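PDB 3QXZ: enoyl-CoA hydratase/isomerase from Mycobacterium abscessus, which probably catalyses the hydration or double-bond isomerisation of enoyl-CoA thioesters, as a trimeric member of the crotonase-like enoyl-CoA hydratase/isomerase family. Local coordinates for residues Y43-D48 / L97-V101; A51-I55 / I200-P206; L150-V154 / E176-A180; T115-H119 / D143-T149. One frame throughout, in Å; residues are numbered along the deposited sequence.

Interaction 1: residues Y43-D48 / L97-V101; sequences YQRLDD and LRTPV. With K (potassium ion), chain D; EDO (1,2-ethanediol), chain I.
Asp47 of helix 33-48 and Thr99, in the loop leading into strand 101-105 of the crotonase-fold sheet, meet beside a potassium ion, and the polar part of the contact centres on the Asp47 carboxylate. With CG anti to the backbone N (chi1 -162°), that carboxylate is carried across to the loop. The Thr99 hydroxyl OG1 donates to the anti lone pair of Asp47 OD1 at 2.7 Å, and its oxygen binds the potassium at 2.9 Å. The carboxylate, itself in the second shell, positions a first-shell ligand, while the carbonyls of Leu46 and Asp47 join the metal shell, which Asp49, Val52 and a water complete. The backbone N of Arg98 gives a nearly straight bond to Asp47 OD2 (3.1 Å, 165°), met on its syn side. In one of its two conformers the Arg98 chain, bent at chi3, folds back so that OD2 lies over one guanidinium face, an electrostatic pairing only, and NH2 reaches the anti lone pair of Asp48 OD1 at the edge, the two planes nearly coplanar. Apolar Leu97 suits the buried flank of Tyr43: the side chains cross at about a right angle, Leu97 CD1 3.9 Å from Tyr43 CD1.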
loop_
_atom_site.group_PDB
_atom_site.type_symbol
_atom_site.label_atom_id
_atom_site.label_comp_id
_atom_site.label_asym_id
_atom_site.label_seq_id
_atom_site.Cartn_x
_atom_site.Cartn_y
_atom_site.Cartn_z
ATOM N N TYR A 43 23.811 13.014 -5.105
ATOM C CA TYR A 43 22.403 13.371 -4.876
ATOM C C TYR A 43 22.287 14.796 -4.327
ATOM O O TYR A 43 21.460 15.577 -4.788
ATOM C CB TYR A 43 21.740 12.398 -3.907
ATOM C CG TYR A 43 21.226 11.127 -4.525
ATOM C CD1 TYR A 43 20.841 11.067 -5.864
ATOM C CD2 TYR A 43 21.100 9.985 -3.752
ATOM C CE1 TYR A 43 20.325 9.893 -6.413
ATOM C CE2 TYR A 43 20.599 8.794 -4.301
ATOM C CZ TYR A 43 20.231 8.766 -5.633
ATOM O OH TYR A 43 19.706 7.614 -6.187
ATOM N N GLN A 44 23.099 15.137 -3.329
ATOM C CA GLN A 44 22.990 16.454 -2.715
ATOM C C GLN A 44 23.354 17.578 -3.697
ATOM O O GLN A 44 22.627 18.574 -3.830
ATOM C CB GLN A 44 23.848 16.559 -1.451
ATOM C CG GLN A 44 23.632 17.900 -0.718
ATOM C CD GLN A 44 22.207 18.033 -0.209
ATOM O OE1 GLN A 44 21.794 17.311 0.702
ATOM N NE2 GLN A 44 21.438 18.956 -0.804
ATOM N N ARG A 45 24.461 17.410 -4.413
ATOM C CA ARG A 45 24.916 18.430 -5.355
ATOM C C ARG A 45 23.912 18.600 -6.493
ATOM O O ARG A 45 23.590 19.726 -6.878
ATOM C CB ARG A 45 26.309 18.058 -5.883
ATOM C CG ARG A 45 26.803 18.969 -6.990
ATOM C CD ARG A 45 28.245 18.649 -7.382
ATOM N NE ARG A 45 28.470 17.213 -7.522
ATOM C CZ ARG A 45 28.082 16.479 -8.564
ATOM N NH1 ARG A 45 27.434 17.039 -9.588
ATOM N NH2 ARG A 45 28.336 15.174 -8.569
ATOM N N LEU A 46 23.414 17.483 -7.030
ATOM C CA LEU A 46 22.485 17.532 -8.147
ATOM C C LEU A 46 21.149 18.112 -7.705
ATOM O O LEU A 46 20.503 18.839 -8.466
ATOM C CB LEU A 46 22.318 16.142 -8.792
ATOM C CG LEU A 46 23.579 15.588 -9.469
ATOM C CD1 LEU A 46 23.355 14.139 -9.853
ATOM C CD2 LEU A 46 23.970 16.425 -10.680
ATOM N N ASP A 47 20.732 17.809 -6.478
ATOM C CA ASP A 47 19.507 18.400 -5.955
ATOM C C ASP A 47 19.626 19.922 -5.897
ATOM O O ASP A 47 18.684 20.642 -6.262
ATOM C CB ASP A 47 19.139 17.831 -4.578
ATOM C CG ASP A 47 17.690 18.083 -4.205
ATOM O OD1 ASP A 47 16.824 18.097 -5.102
ATOM O OD2 ASP A 47 17.419 18.239 -3.009
ATOM N N ASP A 48 20.795 20.403 -5.470
ATOM C CA ASP A 48 21.040 21.830 -5.325
ATOM C C ASP A 48 21.212 22.564 -6.652
ATOM O O ASP A 48 21.018 23.780 -6.700
ATOM C CB ASP A 48 22.258 22.057 -4.432
ATOM C CG ASP A 48 22.004 21.653 -2.998
ATOM O OD1 ASP A 48 20.819 21.548 -2.605
ATOM O OD2 ASP A 48 22.992 21.446 -2.260
ATOM N N LEU A 97 15.105 14.344 -1.495
ATOM C CA LEU A 97 15.458 15.438 -2.426
ATOM C C LEU A 97 14.233 16.193 -2.939
ATOM O O LEU A 97 13.115 15.673 -2.920
ATOM C CB LEU A 97 16.212 14.873 -3.639
ATOM C CG LEU A 97 17.423 13.981 -3.344
ATOM C CD1 LEU A 97 18.075 13.568 -4.663
ATOM C CD2 LEU A 97 18.417 14.633 -2.372
ATOM N N ARG A 98 14.454 17.411 -3.430
ATOM C CA ARG A 98 13.402 18.128 -4.157
ATOM C C ARG A 98 13.290 17.625 -5.604
ATOM O O ARG A 98 12.235 17.742 -6.226
ATOM C CB ARG A 98 13.697 19.628 -4.130
ATOM C CG ARG A 98 13.774 20.193 -2.722
ATOM C CD ARG A 98 14.289 21.622 -2.690
ATOM N NE ARG A 98 15.557 21.774 -3.403
ATOM C CZ ARG A 98 16.755 21.584 -2.858
ATOM N NH1 ARG A 98 16.867 21.232 -1.585
ATOM N NH2 ARG A 98 17.849 21.744 -3.592
ATOM N N THR A 99 14.357 17.022 -6.105
ATOM C CA THR A 99 14.468 16.598 -7.501
ATOM C C THR A 99 13.974 15.176 -7.680
ATOM O O THR A 99 14.433 14.291 -6.973
ATOM C CB THR A 99 15.939 16.698 -7.957
ATOM O OG1 THR A 99 16.390 18.046 -7.749
ATOM C CG2 THR A 99 16.141 16.303 -9.421
ATOM N N PRO A 100 13.075 14.933 -8.656
ATOM C CA PRO A 100 12.639 13.566 -8.949
ATOM C C PRO A 100 13.802 12.657 -9.325
ATOM O O PRO A 100 14.757 13.095 -10.006
ATOM C CB PRO A 100 11.700 13.751 -10.148
ATOM C CG PRO A 100 11.113 15.121 -9.937
ATOM C CD PRO A 100 12.297 15.925 -9.428
ATOM N N VAL A 101 13.714 11.404 -8.867
ATOM C CA VAL A 101 14.741 10.398 -9.128
ATOM C C VAL A 101 14.066 9.172 -9.724
ATOM O O VAL A 101 13.134 8.616 -9.117
ATOM C CB VAL A 101 15.490 10.017 -7.825
ATOM C CG1 VAL A 101 16.462 8.866 -8.088
ATOM C CG2 VAL A 101 16.270 11.229 -7.282
HETATM K K K D . 18.009 20.134 -8.906
HETATM C C1 EDO I . 18.312 16.697 0.952
HETATM O O1 EDO I . 19.306 17.069 1.915
HETATM C C2 EDO I . 17.696 17.945 0.334
HETATM O O2 EDO I . 18.583 18.486 -0.658
HETATM O O HOH W 1 16.383 22.261 -8.403
#

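Interaction 2: residues A51-I55 / I200-P206; sequences AVRVI and IATNVAP. With K (potassium ion), chain D; EDO (1,2-ethanediol), chain H.
Arg53, just before strand 54-59 of the crotonase-fold sheet, reaches over the C-terminal end of helix 186-203 and into the turn that leads to helix 206-222. The close-packed part begins with apolar contacts. The Val54 and Ile200 side chains cross at about a right angle, with Val54 CG2 3.6 Å from Ile200 CG2, filling the buried ground between strand and helix. Beside them the small Ala201 lets the arginine stem lie close, with Arg53 CB 3.8 Å from Ala201 CB. From there the chain bends twice, at chi2 (-62°) and chi3 (-41°), which curls the guanidinium round the helix end and slots it between Ala201 CA over one face and Pro206 CA over the other. Its two terminal nitrogens grip a single acceptor: NH1 meets Val204 O almost head-on at 3.0 Å, whereas NH2, at 2.9 Å, comes from above the carbonyl plane. Arginine suits the place because two of its N-H groups can converge on the one carbonyl just past the helix while its flat group fills a narrow slot. Val204 and Ala205 are backed by a second subunit. The looser, partly exposed side is that of Arg53 NE and Pro206, where a 1,2-ethanediol, probably from the crystallisation liquor, links them: Arg53 NE donates to its O2 at 2.9 Å, and its O1 donates to Pro206 O at 3.0 Å.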
loop_
_atom_site.group_PDB
_atom_site.type_symbol
_atom_site.label_atom_id
_atom_site.label_comp_id
_atom_site.label_asym_id
_atom_site.label_seq_id
_atom_site.Cartn_x
_atom_site.Cartn_y
_atom_site.Cartn_z
ATOM N N ALA A 51 19.740 23.681 -12.567
ATOM C CA ALA A 51 19.684 23.227 -13.954
ATOM C C ALA A 51 19.276 21.759 -14.069
ATOM O O ALA A 51 18.939 21.295 -15.153
ATOM C CB ALA A 51 21.019 23.454 -14.629
ATOM N N VAL A 52 19.336 21.026 -12.960
ATOM C CA VAL A 52 19.008 19.595 -12.970
ATOM C C VAL A 52 17.550 19.402 -12.543
ATOM O O VAL A 52 17.178 19.656 -11.380
ATOM C CB VAL A 52 19.958 18.767 -12.094
ATOM C CG1 VAL A 52 19.494 17.295 -12.026
ATOM C CG2 VAL A 52 21.408 18.825 -12.628
ATOM N N ARG A 53 16.734 18.979 -13.496
ATOM C CA ARG A 53 15.301 18.763 -13.291
ATOM C C ARG A 53 14.959 17.354 -12.812
ATOM O O ARG A 53 13.969 17.172 -12.079
ATOM C CB ARG A 53 14.520 19.066 -14.578
ATOM C CG ARG A 53 14.546 20.559 -15.015
ATOM C CD ARG A 53 13.903 21.521 -14.004
ATOM N NE ARG A 53 12.696 20.911 -13.475
ATOM C CZ ARG A 53 11.545 20.788 -14.117
ATOM N NH1 ARG A 53 11.311 21.382 -15.298
ATOM N NH2 ARG A 53 10.580 20.093 -13.532
ATOM N N VAL A 54 15.758 16.375 -13.227
ATOM C CA VAL A 54 15.507 14.959 -12.908
ATOM C C VAL A 54 16.850 14.260 -12.843
ATOM O O VAL A 54 17.764 14.580 -13.627
ATOM C CB VAL A 54 14.646 14.244 -14.006
ATOM C CG1 VAL A 54 14.333 12.802 -13.620
ATOM C CG2 VAL A 54 13.375 14.985 -14.299
ATOM N N ILE A 55 16.946 13.292 -11.930
ATOM C CA ILE A 55 18.103 12.417 -11.817
ATOM C C ILE A 55 17.691 11.003 -12.204
ATOM O O ILE A 55 16.688 10.483 -11.697
ATOM C CB ILE A 55 18.653 12.418 -10.379
ATOM C CG1 ILE A 55 19.089 13.827 -9.964
ATOM C CG2 ILE A 55 19.797 11.402 -10.227
ATOM C CD1 ILE A 55 19.138 14.064 -8.443
ATOM N N ILE A 200 9.431 15.172 -17.931
ATOM C CA ILE A 200 9.346 15.974 -16.718
ATOM C C ILE A 200 10.113 17.294 -16.900
ATOM O O ILE A 200 9.592 18.378 -16.592
ATOM C CB ILE A 200 9.892 15.208 -15.465
ATOM C CG1 ILE A 200 8.983 14.030 -15.129
ATOM C CG2 ILE A 200 9.985 16.123 -14.252
ATOM C CD1 ILE A 200 9.627 13.003 -14.207
ATOM N N ALA A 201 11.332 17.202 -17.434
ATOM C CA ALA A 201 12.177 18.394 -17.554
ATOM C C ALA A 201 11.544 19.437 -18.462
ATOM O O ALA A 201 11.659 20.637 -18.204
ATOM C CB ALA A 201 13.540 18.033 -18.069
ATOM N N THR A 202 10.855 18.973 -19.498
ATOM C CA THR A 202 10.220 19.875 -20.462
ATOM C C THR A 202 8.846 20.341 -19.987
ATOM O O THR A 202 8.549 21.539 -20.006
ATOM C CB THR A 202 10.096 19.173 -21.812
ATOM O OG1 THR A 202 11.414 18.798 -22.233
ATOM C CG2 THR A 202 9.467 20.111 -22.859
ATOM N N ASN A 203 8.006 19.407 -19.538
ATOM C CA ASN A 203 6.578 19.673 -19.402
ATOM C C ASN A 203 6.029 19.781 -18.000
ATOM O O ASN A 203 4.842 20.084 -17.841
ATOM C CB ASN A 203 5.783 18.632 -20.181
ATOM C CG ASN A 203 6.057 18.721 -21.658
ATOM O OD1 ASN A 203 5.938 19.792 -22.252
ATOM N ND2 ASN A 203 6.468 17.622 -22.244
ATOM N N VAL A 204 6.882 19.577 -16.995
ATOM C CA VAL A 204 6.447 19.680 -15.593
ATOM C C VAL A 204 7.153 20.875 -14.956
ATOM O O VAL A 204 8.371 21.027 -15.080
ATOM C CB VAL A 204 6.761 18.376 -14.829
ATOM C CG1 VAL A 204 6.532 18.545 -13.311
ATOM C CG2 VAL A 204 5.935 17.209 -15.404
ATOM N N ALA A 205 6.398 21.747 -14.297
ATOM C CA ALA A 205 6.999 22.964 -13.726
ATOM C C ALA A 205 7.990 22.595 -12.611
ATOM O O ALA A 205 7.721 21.677 -11.826
ATOM C CB ALA A 205 5.927 23.904 -13.193
ATOM N N PRO A 206 9.134 23.297 -12.517
ATOM C CA PRO A 206 10.154 22.910 -11.513
ATOM C C PRO A 206 9.648 22.957 -10.077
ATOM O O PRO A 206 9.854 22.001 -9.313
ATOM C CB PRO A 206 11.300 23.919 -11.730
ATOM C CG PRO A 206 10.830 24.877 -12.777
ATOM C CD PRO A 206 9.593 24.369 -13.425
HETATM K K K D . 18.009 20.134 -8.906
HETATM C C1 EDO H . 13.056 20.284 -8.638
HETATM O O1 EDO H . 11.826 19.766 -9.147
HETATM C C2 EDO H . 14.073 20.140 -9.757
HETATM O O2 EDO H . 13.794 21.071 -10.832
HETATM O O HOH W 1 16.383 22.261 -8.403
#

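Interaction 3: residues L150-V154 / E176-A180; sequences LPRLV and ETGLA. With K (potassium ion), chain E.
Thr177 meets Val154 at the end of helix 171-177, just after Glu176 has given its backbone O to a potassium ion shared with Glu176 of both neighbouring subunits. The two beta-branched side chains lie side by side, pointing the same way, with Val154 CG1 3.5 Å from Thr177 OG1. That hydroxyl, turned between the backbone N and the carbonyl carbon (chi1 59°), bonds back to Arg173 O within its own helix, so Val154 CG1 touches it by packing alone. Thr177 O receives a CA-H...O contact from Val154 CA at 3.4 Å, and a water lies 2.8 Å from both Thr177 O and Val154 O. Gly178 follows; with no side chain, it can take its positive phi (101°) and lie close to the Leu153 backbone. Its own O lies 3.6 Å from Leu153 CD2. Leu179, its CG anti to the backbone N (chi1 -174°), then spreads over the first segment: its CB touches Val154 CG1 at 3.8 Å, and its CD1 reaches Leu150 CD1 at 3.7 Å. Leucine suits this buried place, where Leu118 and Phe169 also pack. This helix ending is a Schellman motif, with Gly178 terminating helix 171-177 against the first turn of helix 151-165, close to the axis of the trimer.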
loop_
_atom_site.group_PDB
_atom_site.type_symbol
_atom_site.label_atom_id
_atom_site.label_comp_id
_atom_site.label_asym_id
_atom_site.label_seq_id
_atom_site.Cartn_x
_atom_site.Cartn_y
_atom_site.Cartn_z
ATOM N N LEU A 150 9.593 -0.641 1.679
ATOM C CA LEU A 150 8.984 -1.756 0.955
ATOM C C LEU A 150 7.485 -1.959 1.239
ATOM O O LEU A 150 6.719 -2.104 0.290
ATOM C CB LEU A 150 9.793 -3.056 1.152
ATOM C CG LEU A 150 9.359 -4.236 0.279
ATOM C CD1 LEU A 150 9.406 -3.908 -1.218
ATOM C CD2 LEU A 150 10.259 -5.434 0.607
ATOM N N PRO A 151 7.046 -1.951 2.513
ATOM C CA PRO A 151 5.588 -2.105 2.712
ATOM C C PRO A 151 4.791 -0.942 2.105
ATOM O O PRO A 151 3.609 -1.124 1.756
ATOM C CB PRO A 151 5.430 -2.179 4.240
ATOM C CG PRO A 151 6.680 -1.506 4.786
ATOM C CD PRO A 151 7.778 -1.882 3.796
ATOM N N ARG A 152 5.422 0.221 1.954
ATOM C CA ARG A 152 4.765 1.391 1.348
ATOM C C ARG A 152 4.641 1.246 -0.166
ATOM O O ARG A 152 3.996 2.092 -0.800
ATOM C CB ARG A 152 5.515 2.661 1.719
ATOM C CG ARG A 152 5.176 3.130 3.113
ATOM C CD ARG A 152 6.114 4.261 3.620
ATOM N NE ARG A 152 5.700 4.697 4.950
ATOM C CZ ARG A 152 5.899 4.004 6.059
ATOM N NH1 ARG A 152 6.600 2.871 6.040
ATOM N NH2 ARG A 152 5.404 4.420 7.203
ATOM N N LEU A 153 5.214 0.193 -0.744
ATOM C CA LEU A 153 5.048 -0.136 -2.159
ATOM C C LEU A 153 4.080 -1.302 -2.342
ATOM O O LEU A 153 3.200 -1.250 -3.193
ATOM C CB LEU A 153 6.407 -0.514 -2.760
ATOM C CG LEU A 153 7.420 0.621 -2.805
ATOM C CD1 LEU A 153 8.821 0.111 -3.059
ATOM C CD2 LEU A 153 6.961 1.614 -3.898
ATOM N N VAL A 154 4.286 -2.380 -1.588
ATOM C CA VAL A 154 3.704 -3.684 -1.911
ATOM C C VAL A 154 2.799 -4.228 -0.817
ATOM O O VAL A 154 2.216 -5.308 -0.997
ATOM C CB VAL A 154 4.797 -4.744 -2.225
ATOM C CG1 VAL A 154 5.622 -4.325 -3.434
ATOM C CG2 VAL A 154 5.699 -5.019 -0.999
ATOM N N GLU A 176 3.490 -6.097 -10.797
ATOM C CA GLU A 176 2.176 -6.561 -10.311
ATOM C C GLU A 176 1.914 -6.138 -8.868
ATOM O O GLU A 176 0.790 -5.813 -8.507
ATOM C CB GLU A 176 2.059 -8.087 -10.414
ATOM C CG GLU A 176 1.980 -8.583 -11.858
ATOM C CD GLU A 176 2.214 -10.070 -11.987
ATOM O OE1 GLU A 176 2.556 -10.710 -10.963
ATOM O OE2 GLU A 176 2.062 -10.592 -13.125
ATOM N N THR A 177 2.965 -6.121 -8.054
ATOM C CA THR A 177 2.810 -5.840 -6.626
ATOM C C THR A 177 2.962 -4.371 -6.244
ATOM O O THR A 177 2.611 -4.006 -5.135
ATOM C CB THR A 177 3.808 -6.654 -5.798
ATOM O OG1 THR A 177 5.142 -6.335 -6.202
ATOM C CG2 THR A 177 3.528 -8.152 -5.954
ATOM N N GLY A 178 3.449 -3.545 -7.164
ATOM C CA GLY A 178 3.617 -2.126 -6.905
ATOM C C GLY A 178 5.028 -1.688 -6.568
ATOM O O GLY A 178 5.260 -0.493 -6.335
ATOM N N LEU A 179 5.981 -2.618 -6.552
ATOM C CA LEU A 179 7.380 -2.258 -6.286
ATOM C C LEU A 179 7.950 -1.413 -7.420
ATOM O O LEU A 179 8.735 -0.479 -7.195
ATOM C CB LEU A 179 8.209 -3.536 -6.081
ATOM C CG LEU A 179 9.677 -3.363 -5.652
ATOM C CD1 LEU A 179 10.141 -4.556 -4.821
ATOM C CD2 LEU A 179 10.650 -3.119 -6.820
ATOM N N ALA A 180 7.596 -1.784 -8.651
ATOM C CA ALA A 180 8.112 -1.154 -9.868
ATOM C C ALA A 180 6.971 -0.601 -10.686
ATOM O O ALA A 180 5.837 -1.093 -10.631
ATOM C CB ALA A 180 8.913 -2.179 -10.698
HETATM K K K E . -1.552 -4.905 -7.095
HETATM O O HOH W 2 1.018 -5.580 -3.474
HETATM O O HOH W 3 -0.448 -6.739 -5.312
HETATM O O HOH W 4 -4.121 -3.922 -6.388
HETATM O O HOH W 5 0.203 -2.872 -7.930
#

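Interaction 4: residues T115-H119 / D143-T149; sequences TLALH and DALAHWT
The His119 imidazole meets Ala144 O at its edge, in the ring plane, while Thr149 CG2 comes up obliquely at 4.4 Å from His119 CD2, and Phe95 meets the ring edge-to-face. With its CG anti to the carbonyl carbon (chi1 -68°), the histidine carries NE2 across to the turn, where it donates to Ala144 O at 2.8 Å and 162°. The donor stands above the carbonyl plane, not on a lone pair. Ala144 sits at a positive phi in a type I' turn from Asp143 to Ala146, and its small CB fits 3.5 Å from Thr115 OG1. The other flat group, the Asp143 carboxylate, is met nearly head-on at OD1 by the Thr115 hydroxyl OG1 (2.8 Å), while its OD2 is held by Gln135. The threonine hydroxyl is turned towards the aspartate by chi1 66°, which leaves CG2 to pack against Ala146 CB at 3.6 Å. Further along, Leu118 CD1 lies 3.7 Å from Thr149 OG1. That hydroxyl donates to a bridging water, which passes its own protons to Thr115 O and Ala144 O, at 2.8 Å each. Glu233 of the third subunit bonds Leu145 N and His147 ND1. The chemistry implies a turn held by hydrogen bonds at Asp143 and Ala144 and by packing at Ala146, with NE2 protonated and Ala144 O taking two donors, the His119 N-H and the water.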
loop_
_atom_site.group_PDB
_atom_site.type_symbol
_atom_site.label_atom_id
_atom_site.label_comp_id
_atom_site.label_asym_id
_atom_site.label_seq_id
_atom_site.Cartn_x
_atom_site.Cartn_y
_atom_site.Cartn_z
ATOM N N THR A 115 17.791 -2.390 -2.326
ATOM C CA THR A 115 17.232 -1.474 -1.309
ATOM C C THR A 115 17.548 -0.008 -1.618
ATOM O O THR A 115 16.700 0.841 -1.368
ATOM C CB THR A 115 17.610 -1.861 0.126
ATOM O OG1 THR A 115 19.023 -1.699 0.270
ATOM C CG2 THR A 115 17.222 -3.307 0.444
ATOM N N LEU A 116 18.708 0.278 -2.215
ATOM C CA LEU A 116 18.968 1.641 -2.706
ATOM C C LEU A 116 18.068 2.020 -3.880
ATOM O O LEU A 116 17.673 3.190 -4.007
ATOM C CB LEU A 116 20.430 1.864 -3.080
ATOM C CG LEU A 116 21.320 1.889 -1.861
ATOM C CD1 LEU A 116 22.737 1.905 -2.327
ATOM C CD2 LEU A 116 21.041 3.061 -0.916
ATOM N N ALA A 117 17.748 1.073 -4.752
ATOM C CA ALA A 117 16.811 1.368 -5.845
ATOM C C ALA A 117 15.429 1.720 -5.314
ATOM O O ALA A 117 14.710 2.537 -5.927
ATOM C CB ALA A 117 16.735 0.201 -6.811
ATOM N N LEU A 118 15.072 1.142 -4.161
ATOM C CA LEU A 118 13.778 1.450 -3.538
ATOM C C LEU A 118 13.685 2.892 -3.040
ATOM O O LEU A 118 12.596 3.334 -2.691
ATOM C CB LEU A 118 13.457 0.486 -2.400
ATOM C CG LEU A 118 13.329 -0.991 -2.754
ATOM C CD1 LEU A 118 12.992 -1.764 -1.471
ATOM C CD2 LEU A 118 12.286 -1.279 -3.861
ATOM N N HIS A 119 14.796 3.643 -3.004
ATOM C CA HIS A 119 14.708 5.054 -2.595
ATOM C C HIS A 119 14.147 5.924 -3.707
ATOM O O HIS A 119 13.687 7.038 -3.429
ATOM C CB HIS A 119 16.073 5.616 -2.222
ATOM C CG HIS A 119 16.662 5.030 -0.985
ATOM N ND1 HIS A 119 17.872 5.454 -0.493
ATOM C CD2 HIS A 119 16.214 4.070 -0.145
ATOM C CE1 HIS A 119 18.146 4.778 0.612
ATOM N NE2 HIS A 119 17.163 3.929 0.841
ATOM N N ASP A 143 18.549 -3.480 4.715
ATOM C CA ASP A 143 19.243 -2.236 4.995
ATOM C C ASP A 143 18.642 -1.098 4.166
ATOM O O ASP A 143 17.673 -1.276 3.411
ATOM C CB ASP A 143 20.763 -2.436 4.746
ATOM C CG ASP A 143 21.041 -3.106 3.414
ATOM O OD1 ASP A 143 20.272 -2.914 2.463
ATOM O OD2 ASP A 143 22.042 -3.855 3.320
ATOM N N ALA A 144 19.244 0.074 4.338
ATOM C CA ALA A 144 18.878 1.291 3.601
ATOM C C ALA A 144 17.364 1.528 3.619
ATOM O O ALA A 144 16.752 1.845 2.592
ATOM C CB ALA A 144 19.392 1.222 2.174
ATOM N N LEU A 145 16.777 1.367 4.803
ATOM C CA LEU A 145 15.368 1.694 5.042
ATOM C C LEU A 145 14.385 0.769 4.313
ATOM O O LEU A 145 13.189 1.095 4.216
ATOM C CB LEU A 145 15.063 3.201 4.759
ATOM C CG LEU A 145 15.294 4.073 5.990
ATOM C CD1 LEU A 145 15.240 5.553 5.607
ATOM C CD2 LEU A 145 14.202 3.789 7.020
ATOM N N ALA A 146 14.826 -0.415 3.874
ATOM C CA ALA A 146 13.884 -1.332 3.232
ATOM C C ALA A 146 12.704 -1.696 4.115
ATOM O O ALA A 146 11.606 -1.974 3.609
ATOM C CB ALA A 146 14.594 -2.593 2.814
ATOM N N HIS A 147 12.878 -1.728 5.438
ATOM C CA HIS A 147 11.750 -2.054 6.336
ATOM C C HIS A 147 10.619 -1.020 6.251
ATOM O O HIS A 147 9.497 -1.320 6.660
ATOM C CB HIS A 147 12.198 -2.165 7.809
ATOM C CG HIS A 147 13.183 -3.270 8.093
ATOM N ND1 HIS A 147 14.543 -3.123 7.904
ATOM C CD2 HIS A 147 13.004 -4.517 8.599
ATOM C CE1 HIS A 147 15.160 -4.248 8.266
ATOM N NE2 HIS A 147 14.250 -5.114 8.688
ATOM N N TRP A 148 10.965 0.189 5.798
ATOM C CA TRP A 148 10.047 1.309 5.682
ATOM C C TRP A 148 9.584 1.543 4.234
ATOM O O TRP A 148 8.379 1.761 3.988
ATOM C CB TRP A 148 10.785 2.548 6.241
ATOM C CG TRP A 148 10.017 3.834 6.277
ATOM C CD1 TRP A 148 9.196 4.270 7.273
ATOM C CD2 TRP A 148 10.007 4.839 5.269
ATOM N NE1 TRP A 148 8.636 5.483 6.912
ATOM C CE2 TRP A 148 9.133 5.865 5.706
ATOM C CE3 TRP A 148 10.674 4.993 4.054
ATOM C CZ2 TRP A 148 8.896 7.015 4.948
ATOM C CZ3 TRP A 148 10.440 6.151 3.308
ATOM C CH2 TRP A 148 9.557 7.141 3.775
ATOM N N THR A 149 10.499 1.487 3.269
ATOM C CA THR A 149 10.109 1.741 1.875
ATOM C C THR A 149 9.262 0.595 1.336
ATOM O O THR A 149 8.286 0.831 0.607
ATOM C CB THR A 149 11.318 1.901 0.945
ATOM O OG1 THR A 149 12.131 0.721 1.072
ATOM C CG2 THR A 149 12.139 3.166 1.273
HETATM O O HOH W 6 14.889 0.891 0.764
#

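Overall arrangement
The contacts fall into two pairs. Interactions 1 and 2, with centres 11 Å apart, share the potassium site and a water; their segments alternate along the chain, and they touch where Pro100, just before strand 101-105, meets Ile55 of strand 54-59, probably by a hydrogen bond. Interactions 3 and 4, 12 Å apart, join through Leu118, which packs on Leu153 and Leu179, and through the consecutive helices 146-149 and 151-165. Interaction 1 closes before 4 and 4 before 3, both falling between the two segments of interaction 2. The centres of interactions 1 and 3 lie 23 Å apart, on opposite sides of the chain's centre. In the trimer, interactions 3 and 4 both meet the third subunit, and 2 and 3 the second.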